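Local coordinates for protein mucus binding proteinn (Lactobacillus reuteri, PDB 4MT5) that probably binds mucins of gastrointestinal mucus at the bacterial cell surface, this chain being repeat V of a longer cell-wall-attached protein, at residues 2-7 and 28-33; 36-41 and 46-51; 93-98 and 145-150; 160-165 and 174-179. One frame throughout, in Å; residues are numbered along the deposited sequence.

The four contacts fall into two groups on opposite sides of the centre of an elongated, strand-rich repeat, following one another along the chain. Contacts 1 and 2 belong to the mucin binding domain, their centres about 17 Å apart: residues 28-33 lead straight into the helix 35-42 that contact 2 sets against strand 46-51. Contacts 3 and 4 belong to the Muc B2-like domain, with centres about 6 Å apart; strands 85-96 and 174-182 are parallel neighbours in the large sheet, and 142-148 and 161-167 antiparallel neighbours in a small one. About 80 Å separates the centres of contacts 1 and 3. Each ubiquitin-like half thus packs locally, while long strands join the halves into one extended unit.

Contact 1 (2-7 and 28-33); sequences QTAYVK and ETIPYS
Val6 and Tyr32 reach for each other from opposite directions, the valine from the first strand of the beta-grasp domain and the tyrosine from the loop that carries the chain towards helix 35-42. The valine straddles one corner of the ring: both its methyls meet the same carbon, with Val6 CG2 3.6 Å from Tyr32 CE2 and CG1 equally near, while CG1 also lies beside the hydroxyl oxygen. The approach to the ring is oblique. With CG opposite its backbone N (chi1 -174°), the tyrosine extends across to the strand. Two residues back along both segments the theme repeats on a smaller scale, as Ile30 stretches its CD1 to within 3.8 Å of Ala4 CB. Between Ile30 and Tyr32 stands Pro31, the centre of an inverse gamma turn closed by a weak bond from Tyr32 N to Ile30 O. The far end of the ring is polar and has its own partners, since Tyr32 OH is hydrogen-bonded to Asp20 OD2 and to Tyr8 OH. No hydrogen bond joins residues 2-7 to 28-33: they meet by apolar packing alone, on the buried side of the strand, while the hydroxyl bonds help to fix where the ring lies.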
# COMPACT_ATOMS: atom_id res chain seq x y z
N GLN A 2 35.03 6.95 35.24
CA GLN A 2 33.62 6.62 35.20
C GLN A 2 33.20 6.16 33.82
O GLN A 2 33.95 6.26 32.85
CB GLN A 2 32.81 7.83 35.63
CG GLN A 2 33.35 8.47 36.87
CD GLN A 2 33.50 7.47 37.99
OE1 GLN A 2 32.56 6.74 38.32
NE2 GLN A 2 34.70 7.41 38.57
N THR A 3 31.98 5.64 33.75
CA THR A 3 31.42 5.19 32.49
C THR A 3 30.05 5.81 32.32
O THR A 3 29.32 6.02 33.29
CB THR A 3 31.35 3.65 32.44
OG1 THR A 3 32.65 3.13 32.18
CG2 THR A 3 30.43 3.18 31.34
N ALA A 4 29.71 6.15 31.08
CA ALA A 4 28.36 6.58 30.79
C ALA A 4 27.96 5.95 29.46
O ALA A 4 28.77 5.89 28.54
CB ALA A 4 28.29 8.09 30.73
N TYR A 5 26.73 5.46 29.38
CA TYR A 5 26.25 4.77 28.18
C TYR A 5 25.20 5.62 27.48
O TYR A 5 24.34 6.22 28.13
CB TYR A 5 25.63 3.41 28.53
CG TYR A 5 26.58 2.35 29.04
CD1 TYR A 5 27.61 1.86 28.24
CD2 TYR A 5 26.44 1.83 30.31
CE1 TYR A 5 28.48 0.87 28.70
CE2 TYR A 5 27.30 0.84 30.78
CZ TYR A 5 28.31 0.37 29.98
OH TYR A 5 29.16 -0.60 30.46
N VAL A 6 25.26 5.67 26.15
CA VAL A 6 24.23 6.34 25.37
C VAL A 6 23.64 5.29 24.43
O VAL A 6 24.35 4.76 23.57
CB VAL A 6 24.81 7.54 24.60
CG1 VAL A 6 23.75 8.21 23.77
CG2 VAL A 6 25.43 8.54 25.57
N LYS A 7 22.37 4.96 24.62
CA LYS A 7 21.78 3.78 23.96
C LYS A 7 20.66 4.21 23.01
O LYS A 7 19.66 4.79 23.43
CB LYS A 7 21.26 2.79 25.02
CG LYS A 7 20.52 1.58 24.48
CD LYS A 7 20.34 0.46 25.53
CE LYS A 7 19.23 0.76 26.53
NZ LYS A 7 18.96 -0.36 27.49
N GLU A 28 33.62 16.03 35.01
CA GLU A 28 33.88 16.68 33.73
C GLU A 28 32.75 16.45 32.72
O GLU A 28 31.92 15.54 32.87
CB GLU A 28 35.27 16.32 33.17
CG GLU A 28 35.52 14.84 32.92
CD GLU A 28 37.00 14.53 32.64
OE1 GLU A 28 37.86 15.29 33.16
OE2 GLU A 28 37.30 13.53 31.91
N THR A 29 32.68 17.31 31.72
CA THR A 29 31.59 17.25 30.77
C THR A 29 31.83 16.13 29.76
O THR A 29 32.92 16.01 29.20
CB THR A 29 31.38 18.60 30.07
OG1 THR A 29 31.18 19.61 31.06
CG2 THR A 29 30.15 18.55 29.16
N ILE A 30 30.82 15.29 29.55
CA ILE A 30 30.96 14.19 28.62
C ILE A 30 31.07 14.78 27.23
O ILE A 30 30.15 15.47 26.80
CB ILE A 30 29.76 13.24 28.69
CG1 ILE A 30 29.48 12.87 30.15
CG2 ILE A 30 30.05 11.99 27.90
CD1 ILE A 30 28.39 11.91 30.34
N PRO A 31 32.22 14.55 26.55
CA PRO A 31 32.56 15.10 25.23
C PRO A 31 31.78 14.42 24.11
O PRO A 31 32.35 13.70 23.29
CB PRO A 31 34.05 14.79 25.10
CG PRO A 31 34.23 13.55 25.88
CD PRO A 31 33.28 13.65 27.05
N TYR A 32 30.48 14.68 24.06
CA TYR A 32 29.58 13.89 23.25
C TYR A 32 28.30 14.64 22.98
O TYR A 32 27.86 15.47 23.78
CB TYR A 32 29.26 12.62 24.01
CG TYR A 32 28.45 11.60 23.25
CD1 TYR A 32 29.04 10.73 22.36
CD2 TYR A 32 27.08 11.50 23.45
CE1 TYR A 32 28.31 9.79 21.68
CE2 TYR A 32 26.34 10.56 22.77
CZ TYR A 32 26.95 9.71 21.89
OH TYR A 32 26.21 8.77 21.21
N SER A 33 27.69 14.33 21.84
CA SER A 33 26.37 14.85 21.49
C SER A 33 25.60 13.76 20.75
O SER A 33 26.21 12.92 20.09
CB SER A 33 26.51 16.10 20.61
OG SER A 33 25.26 16.44 20.02

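Contact 2 (36-41 and 46-51); sequences EGIKKY and YVLVSD
Tyr41 and Tyr46 meet twice over, once through the backbone and once through their rings. The carbonyl oxygen of Tyr41, near the end of helix 35-42, accepts a hydrogen bond from Tyr46 N at 3.1 Å (N-H...O angle 151°), and the same oxygen lies in the plane of the Tyr46 ring, at its edge, 3.4 Å from CD2. The two side chains run side by side in the same direction, yet their rings are turned almost perpendicular, at 87°. The result is an offset edge-to-face stack in which Tyr41 offers its edge to the face of Tyr46, the Tyr41 and Tyr46 centroids being 5.9 Å apart. A smaller residue such as alanine at Tyr46 would probably keep the backbone bond but leave the Tyr41 edge without the face it packs on. Farther along, Ile38 and Leu48 cross at about a right angle: with Leu48 CG opposite its backbone N (chi1 -168°), the leucine sends CD2 to 3.7 Å from Ile38 CD1. Ile38 CD1 also lies near Asp51 OD2, and the oxygens of that carboxylate are hydrogen-bonded to Thr34 OG1 and Phe53 N. Tyr46 additionally meets the ring of His72 on strand 65-77. Chemically, this helix-to-strand pairing of the beta-grasp domain combines one directional backbone bond close to the connection with aromatic packing beside it and aliphatic packing farther along.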
# COMPACT_ATOMS: atom_id res chain seq x y z
N GLU A 36 24.89 13.75 15.75
CA GLU A 36 25.34 12.91 14.65
C GLU A 36 24.60 11.58 14.55
O GLU A 36 24.22 11.15 13.46
CB GLU A 36 26.85 12.66 14.75
CG GLU A 36 27.46 12.29 13.41
CD GLU A 36 27.19 13.35 12.33
OE1 GLU A 36 27.15 14.57 12.66
OE2 GLU A 36 27.00 12.94 11.16
N GLY A 37 24.41 10.91 15.68
CA GLY A 37 23.70 9.66 15.69
C GLY A 37 22.28 9.81 15.16
O GLY A 37 21.84 9.05 14.27
N ILE A 38 21.55 10.77 15.72
CA ILE A 38 20.17 11.00 15.32
C ILE A 38 20.07 11.34 13.82
O ILE A 38 19.18 10.85 13.12
CB ILE A 38 19.50 12.10 16.16
CG1 ILE A 38 19.34 11.63 17.60
CG2 ILE A 38 18.14 12.43 15.63
CD1 ILE A 38 18.82 12.69 18.52
N LYS A 39 21.01 12.16 13.34
CA LYS A 39 21.10 12.45 11.92
C LYS A 39 21.24 11.16 11.09
O LYS A 39 20.56 10.98 10.10
CB LYS A 39 22.27 13.40 11.65
CG LYS A 39 22.15 14.20 10.37
CD LYS A 39 23.29 13.87 9.41
CE LYS A 39 23.62 15.09 8.56
NZ LYS A 39 24.19 16.19 9.41
N LYS A 40 22.12 10.26 11.53
CA LYS A 40 22.41 9.04 10.78
C LYS A 40 21.21 8.12 10.70
O LYS A 40 20.98 7.50 9.66
CB LYS A 40 23.60 8.28 11.40
CG LYS A 40 24.97 8.89 11.14
CD LYS A 40 25.46 8.64 9.71
CE LYS A 40 26.88 9.16 9.51
NZ LYS A 40 27.04 10.56 10.03
N TYR A 41 20.43 8.03 11.77
CA TYR A 41 19.29 7.13 11.76
C TYR A 41 18.07 7.70 11.06
O TYR A 41 17.24 6.94 10.54
CB TYR A 41 18.96 6.61 13.16
CG TYR A 41 20.01 5.63 13.62
CD1 TYR A 41 20.12 4.37 13.02
CD2 TYR A 41 20.93 5.98 14.60
CE1 TYR A 41 21.11 3.49 13.41
CE2 TYR A 41 21.92 5.10 14.99
CZ TYR A 41 22.01 3.86 14.40
OH TYR A 41 23.00 3.01 14.81
N TYR A 46 14.27 6.35 10.09
CA TYR A 46 13.81 6.27 11.48
C TYR A 46 13.28 7.63 11.98
O TYR A 46 13.70 8.69 11.49
CB TYR A 46 14.94 5.76 12.41
CG TYR A 46 15.32 4.28 12.33
CD1 TYR A 46 14.68 3.34 13.12
CD2 TYR A 46 16.36 3.84 11.52
CE1 TYR A 46 15.03 1.99 13.08
CE2 TYR A 46 16.72 2.48 11.48
CZ TYR A 46 16.05 1.57 12.26
OH TYR A 46 16.38 0.23 12.23
N VAL A 47 12.36 7.61 12.95
CA VAL A 47 11.82 8.84 13.52
C VAL A 47 12.13 8.95 15.01
O VAL A 47 11.80 8.05 15.78
CB VAL A 47 10.30 8.92 13.33
CG1 VAL A 47 9.67 9.98 14.24
CG2 VAL A 47 9.99 9.19 11.91
N LEU A 48 12.75 10.05 15.41
CA LEU A 48 13.03 10.34 16.81
C LEU A 48 11.77 10.34 17.66
O LEU A 48 10.72 10.84 17.25
CB LEU A 48 13.72 11.70 16.95
CG LEU A 48 14.32 11.99 18.32
CD1 LEU A 48 15.19 10.83 18.78
CD2 LEU A 48 15.15 13.25 18.26
N VAL A 49 11.86 9.77 18.86
CA VAL A 49 10.72 9.73 19.76
C VAL A 49 11.07 10.44 21.06
O VAL A 49 10.25 11.16 21.62
CB VAL A 49 10.29 8.29 20.02
CG1 VAL A 49 9.08 8.27 20.94
CG2 VAL A 49 9.98 7.60 18.70
N SER A 50 12.30 10.23 21.53
CA SER A 50 12.77 10.90 22.73
C SER A 50 14.27 10.83 22.78
O SER A 50 14.87 9.93 22.21
CB SER A 50 12.16 10.31 24.00
OG SER A 50 12.37 8.91 24.07
N ASP A 51 14.88 11.80 23.44
CA ASP A 51 16.32 11.85 23.59
C ASP A 51 16.64 12.20 25.04
O ASP A 51 16.55 13.36 25.45
CB ASP A 51 16.91 12.88 22.62
CG ASP A 51 18.41 13.10 22.82
OD1 ASP A 51 19.04 12.26 23.49
OD2 ASP A 51 18.97 14.11 22.32

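Contact 3 (93-98 and 145-150); sequences IHYVDE and AAVPSP
Within the ubiquitin-like Muc B2-like domain of the repeat, strand 85-96 meets the end of strand 142-148 and the Ser149-Pro150 step after it, and Tyr95 reaches across to Val147, Ser149 and Pro150. The proline comes from the opposite direction and sets its CD over one face of the ring, 4.0 Å from the Tyr95 centroid and 28° off the normal, a CH-pi contact. On the other face lies Ile93 CG2, offset toward the rim, so the phenol is sandwiched between an aliphatic group of its own strand and one from across the contact. Ser149 approaches obliquely with its backbone, CA standing 4.0 Å from Tyr95 CE1. The hydroxyl end runs against a methyl, Tyr95 OH being 3.4 Å from Val147 CG1. A serine at Tyr95 would probably open a gap between the strands and leave Pro150 CD without the ring it rests on. Hydrogen bonds from Ser149 OG to His159 O and from Tyr180 OH to Pro150 O tie the proline-rich end to its surroundings. Gln104 and Ser107 of strand 104-120, with Val103 just before it, pack on the ring, and Val178 does so from strand 174-182, the parallel neighbour of strand 85-96.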
# COMPACT_ATOMS: atom_id res chain seq x y z
N ILE A 93 -18.69 -8.28 -24.47
CA ILE A 93 -19.72 -9.04 -25.16
C ILE A 93 -19.47 -9.02 -26.66
O ILE A 93 -19.37 -7.96 -27.26
CB ILE A 93 -21.12 -8.46 -24.92
CG1 ILE A 93 -21.38 -8.32 -23.42
CG2 ILE A 93 -22.16 -9.39 -25.51
CD1 ILE A 93 -21.24 -9.64 -22.69
N HIS A 94 -19.34 -10.21 -27.25
CA HIS A 94 -19.26 -10.34 -28.71
C HIS A 94 -20.63 -10.71 -29.30
O HIS A 94 -21.33 -11.59 -28.80
CB HIS A 94 -18.22 -11.39 -29.12
CG HIS A 94 -16.82 -11.06 -28.71
ND1 HIS A 94 -16.18 -9.90 -29.10
CD2 HIS A 94 -15.93 -11.74 -27.94
CE1 HIS A 94 -14.96 -9.88 -28.59
NE2 HIS A 94 -14.79 -10.98 -27.87
N TYR A 95 -21.01 -10.02 -30.38
CA TYR A 95 -22.25 -10.32 -31.07
C TYR A 95 -21.97 -10.85 -32.49
O TYR A 95 -21.57 -10.10 -33.37
CB TYR A 95 -23.15 -9.07 -31.13
CG TYR A 95 -23.49 -8.46 -29.78
CD1 TYR A 95 -24.46 -9.02 -28.96
CD2 TYR A 95 -22.86 -7.30 -29.34
CE1 TYR A 95 -24.79 -8.45 -27.73
CE2 TYR A 95 -23.18 -6.72 -28.11
CZ TYR A 95 -24.15 -7.30 -27.31
OH TYR A 95 -24.46 -6.73 -26.10
N VAL A 96 -22.19 -12.15 -32.72
CA VAL A 96 -21.84 -12.77 -34.00
C VAL A 96 -23.00 -13.48 -34.71
O VAL A 96 -24.16 -13.24 -34.40
CB VAL A 96 -20.68 -13.78 -33.83
CG1 VAL A 96 -19.44 -13.07 -33.35
CG2 VAL A 96 -21.07 -14.88 -32.85
N ASP A 97 -22.66 -14.34 -35.67
CA ASP A 97 -23.63 -15.22 -36.34
C ASP A 97 -23.16 -16.68 -36.45
O ASP A 97 -22.36 -17.14 -35.64
CB ASP A 97 -24.02 -14.66 -37.72
CG ASP A 97 -22.84 -14.56 -38.69
OD1 ASP A 97 -21.93 -15.42 -38.64
OD2 ASP A 97 -22.84 -13.62 -39.52
N GLU A 98 -23.65 -17.40 -37.45
CA GLU A 98 -23.30 -18.81 -37.63
C GLU A 98 -21.85 -18.97 -38.07
O GLU A 98 -21.17 -19.93 -37.70
CB GLU A 98 -24.22 -19.46 -38.67
CG GLU A 98 -25.69 -19.14 -38.49
CD GLU A 98 -26.30 -19.83 -37.28
OE1 GLU A 98 -25.61 -20.66 -36.65
OE2 GLU A 98 -27.48 -19.54 -36.98
N ALA A 145 -23.87 -4.30 -14.65
CA ALA A 145 -25.26 -4.25 -15.08
C ALA A 145 -25.46 -5.30 -16.16
O ALA A 145 -24.62 -5.42 -17.06
CB ALA A 145 -25.61 -2.87 -15.61
N ALA A 146 -26.52 -6.10 -16.05
CA ALA A 146 -26.87 -7.03 -17.12
C ALA A 146 -27.05 -6.25 -18.42
O ALA A 146 -27.60 -5.15 -18.43
CB ALA A 146 -28.14 -7.79 -16.76
N VAL A 147 -26.54 -6.81 -19.52
CA VAL A 147 -26.66 -6.15 -20.83
C VAL A 147 -27.65 -6.85 -21.77
O VAL A 147 -27.54 -8.06 -22.03
CB VAL A 147 -25.29 -5.95 -21.54
CG1 VAL A 147 -25.49 -5.65 -23.02
CG2 VAL A 147 -24.50 -4.84 -20.88
N PRO A 148 -28.63 -6.08 -22.26
CA PRO A 148 -29.60 -6.55 -23.25
C PRO A 148 -28.93 -6.67 -24.61
O PRO A 148 -28.30 -5.70 -25.07
CB PRO A 148 -30.64 -5.41 -23.29
CG PRO A 148 -30.41 -4.63 -22.04
CD PRO A 148 -28.94 -4.71 -21.80
N SER A 149 -29.04 -7.85 -25.22
CA SER A 149 -28.64 -8.04 -26.60
C SER A 149 -29.50 -7.12 -27.47
O SER A 149 -30.73 -7.13 -27.33
CB SER A 149 -28.86 -9.49 -27.03
OG SER A 149 -28.31 -10.41 -26.10
N PRO A 150 -28.88 -6.33 -28.36
CA PRO A 150 -29.67 -5.42 -29.19
C PRO A 150 -30.49 -6.17 -30.25
O PRO A 150 -30.22 -7.34 -30.55
CB PRO A 150 -28.62 -4.53 -29.86
CG PRO A 150 -27.32 -4.87 -29.21
CD PRO A 150 -27.45 -6.26 -28.69

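Contact 4 (160-165 and 174-179); sequences QQINEF and IVKTVV
Phe165 lies across Ile174, with its CB and its ring carbon CD2 both on the isoleucine's terminal methyl, Phe165 CD2 standing 3.7 Å from Ile174 CD1. This is layer-to-layer packing in the Muc B2-like domain: strand 161-167, one arm of a two-stranded antiparallel sheet with 142-148, faces strand 174-182 of the large mixed sheet. The CA atoms of Ile162 and Lys176 are 8.0 Å apart, and no hydrogen bond crosses between the segments, so they meet through side chains alone. Lys176 is the link between the two ends of the contact. Its CG lies against Ile162, and the bend at chi2 (57°) directs the rest of the chain, with CE, to the Phe165 ring. There Lys176 crosses Phe165 at about a right angle, and its CE meets the ring at the edge, near the plane, 3.9 Å from Phe165 CE2. What the phenylalanine touches is therefore the hydrocarbon part of a charged residue. Backbone hydrogen bonds of Ile162 with Val147 and of Phe165 with Phe144 hold residues 160-165 to their antiparallel neighbour, strand 142-148, while Ile174 is bonded in the same way to Thr90 and Thr92 of strand 85-96. Ile162 also packs on Ile93 of that strand. Where Ile162 and Lys176 cross, again at about a right angle, the contact comes down to two methylenes, with Ile162 CG1 3.8 Å from Lys176 CG.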
# COMPACT_ATOMS: atom_id res chain seq x y z
N GLN A 160 -31.22 -13.60 -24.74
CA GLN A 160 -31.89 -12.31 -24.81
C GLN A 160 -31.07 -11.19 -24.15
O GLN A 160 -31.08 -10.03 -24.58
CB GLN A 160 -33.30 -12.40 -24.20
CG GLN A 160 -34.11 -11.11 -24.23
CD GLN A 160 -34.17 -10.48 -25.62
OE1 GLN A 160 -34.87 -10.98 -26.51
NE2 GLN A 160 -33.44 -9.38 -25.81
N GLN A 161 -30.34 -11.57 -23.11
CA GLN A 161 -29.42 -10.66 -22.44
C GLN A 161 -28.41 -11.52 -21.70
O GLN A 161 -28.67 -12.69 -21.41
CB GLN A 161 -30.16 -9.79 -21.43
CG GLN A 161 -30.77 -10.60 -20.30
CD GLN A 161 -31.14 -9.76 -19.09
OE1 GLN A 161 -31.49 -8.58 -19.21
NE2 GLN A 161 -31.06 -10.37 -17.91
N ILE A 162 -27.25 -10.96 -21.40
CA ILE A 162 -26.38 -11.67 -20.49
C ILE A 162 -26.50 -11.04 -19.09
O ILE A 162 -26.70 -9.82 -18.95
CB ILE A 162 -24.94 -11.75 -21.00
CG1 ILE A 162 -24.15 -12.78 -20.17
CG2 ILE A 162 -24.32 -10.36 -21.03
CD1 ILE A 162 -24.87 -14.13 -19.92
N ASN A 163 -26.42 -11.89 -18.07
CA ASN A 163 -26.77 -11.54 -16.69
C ASN A 163 -25.96 -10.43 -16.04
O ASN A 163 -25.11 -9.79 -16.66
CB ASN A 163 -26.66 -12.79 -15.81
CG ASN A 163 -27.57 -13.90 -16.27
OD1 ASN A 163 -28.31 -13.74 -17.24
ND2 ASN A 163 -27.53 -15.03 -15.58
N GLU A 164 -26.26 -10.21 -14.77
CA GLU A 164 -25.37 -9.44 -13.92
C GLU A 164 -24.31 -10.40 -13.45
O GLU A 164 -24.56 -11.61 -13.29
CB GLU A 164 -26.10 -8.92 -12.70
CG GLU A 164 -27.03 -7.78 -12.96
CD GLU A 164 -27.63 -7.28 -11.66
OE1 GLU A 164 -27.81 -8.12 -10.74
OE2 GLU A 164 -27.89 -6.06 -11.55
N PHE A 165 -23.12 -9.86 -13.22
CA PHE A 165 -22.02 -10.60 -12.64
C PHE A 165 -21.33 -9.70 -11.63
O PHE A 165 -21.11 -8.50 -11.89
CB PHE A 165 -21.06 -11.07 -13.73
CG PHE A 165 -21.44 -12.38 -14.37
CD1 PHE A 165 -22.00 -13.41 -13.61
CD2 PHE A 165 -21.24 -12.59 -15.73
CE1 PHE A 165 -22.35 -14.62 -14.20
CE2 PHE A 165 -21.59 -13.80 -16.33
CZ PHE A 165 -22.15 -14.82 -15.56
N ILE A 174 -14.23 -10.79 -18.09
CA ILE A 174 -15.41 -11.50 -18.57
C ILE A 174 -15.56 -11.46 -20.09
O ILE A 174 -15.69 -10.40 -20.69
CB ILE A 174 -16.67 -11.00 -17.86
CG1 ILE A 174 -16.60 -11.38 -16.38
CG2 ILE A 174 -17.91 -11.59 -18.52
CD1 ILE A 174 -17.86 -11.10 -15.60
N VAL A 175 -15.53 -12.65 -20.70
CA VAL A 175 -15.74 -12.76 -22.13
C VAL A 175 -16.93 -13.66 -22.43
O VAL A 175 -16.94 -14.86 -22.13
CB VAL A 175 -14.49 -13.29 -22.86
CG1 VAL A 175 -14.52 -12.87 -24.33
CG2 VAL A 175 -13.22 -12.77 -22.19
N LYS A 176 -17.95 -13.05 -23.02
CA LYS A 176 -19.21 -13.71 -23.28
C LYS A 176 -19.63 -13.39 -24.71
O LYS A 176 -19.62 -12.23 -25.12
CB LYS A 176 -20.27 -13.20 -22.30
CG LYS A 176 -20.92 -14.25 -21.44
CD LYS A 176 -19.93 -15.05 -20.62
CE LYS A 176 -20.69 -15.84 -19.55
NZ LYS A 176 -19.88 -16.88 -18.85
N THR A 177 -20.02 -14.43 -25.45
CA THR A 177 -20.38 -14.30 -26.86
C THR A 177 -21.87 -14.55 -27.12
O THR A 177 -22.43 -15.53 -26.64
CB THR A 177 -19.54 -15.27 -27.70
OG1 THR A 177 -18.15 -15.00 -27.47
CG2 THR A 177 -19.85 -15.10 -29.17
N VAL A 178 -22.50 -13.64 -27.86
CA VAL A 178 -23.90 -13.81 -28.27
C VAL A 178 -24.00 -14.17 -29.76
O VAL A 178 -23.47 -13.45 -30.62
CB VAL A 178 -24.73 -12.53 -28.03
CG1 VAL A 178 -26.21 -12.84 -28.09
CG2 VAL A 178 -24.39 -11.94 -26.71
N VAL A 179 -24.69 -15.27 -30.07
CA VAL A 179 -24.84 -15.72 -31.46
C VAL A 179 -26.25 -15.49 -31.99
O VAL A 179 -27.24 -15.93 -31.40
CB VAL A 179 -24.49 -17.21 -31.64
CG1 VAL A 179 -24.54 -17.58 -33.10
CG2 VAL A 179 -23.11 -17.51 -31.09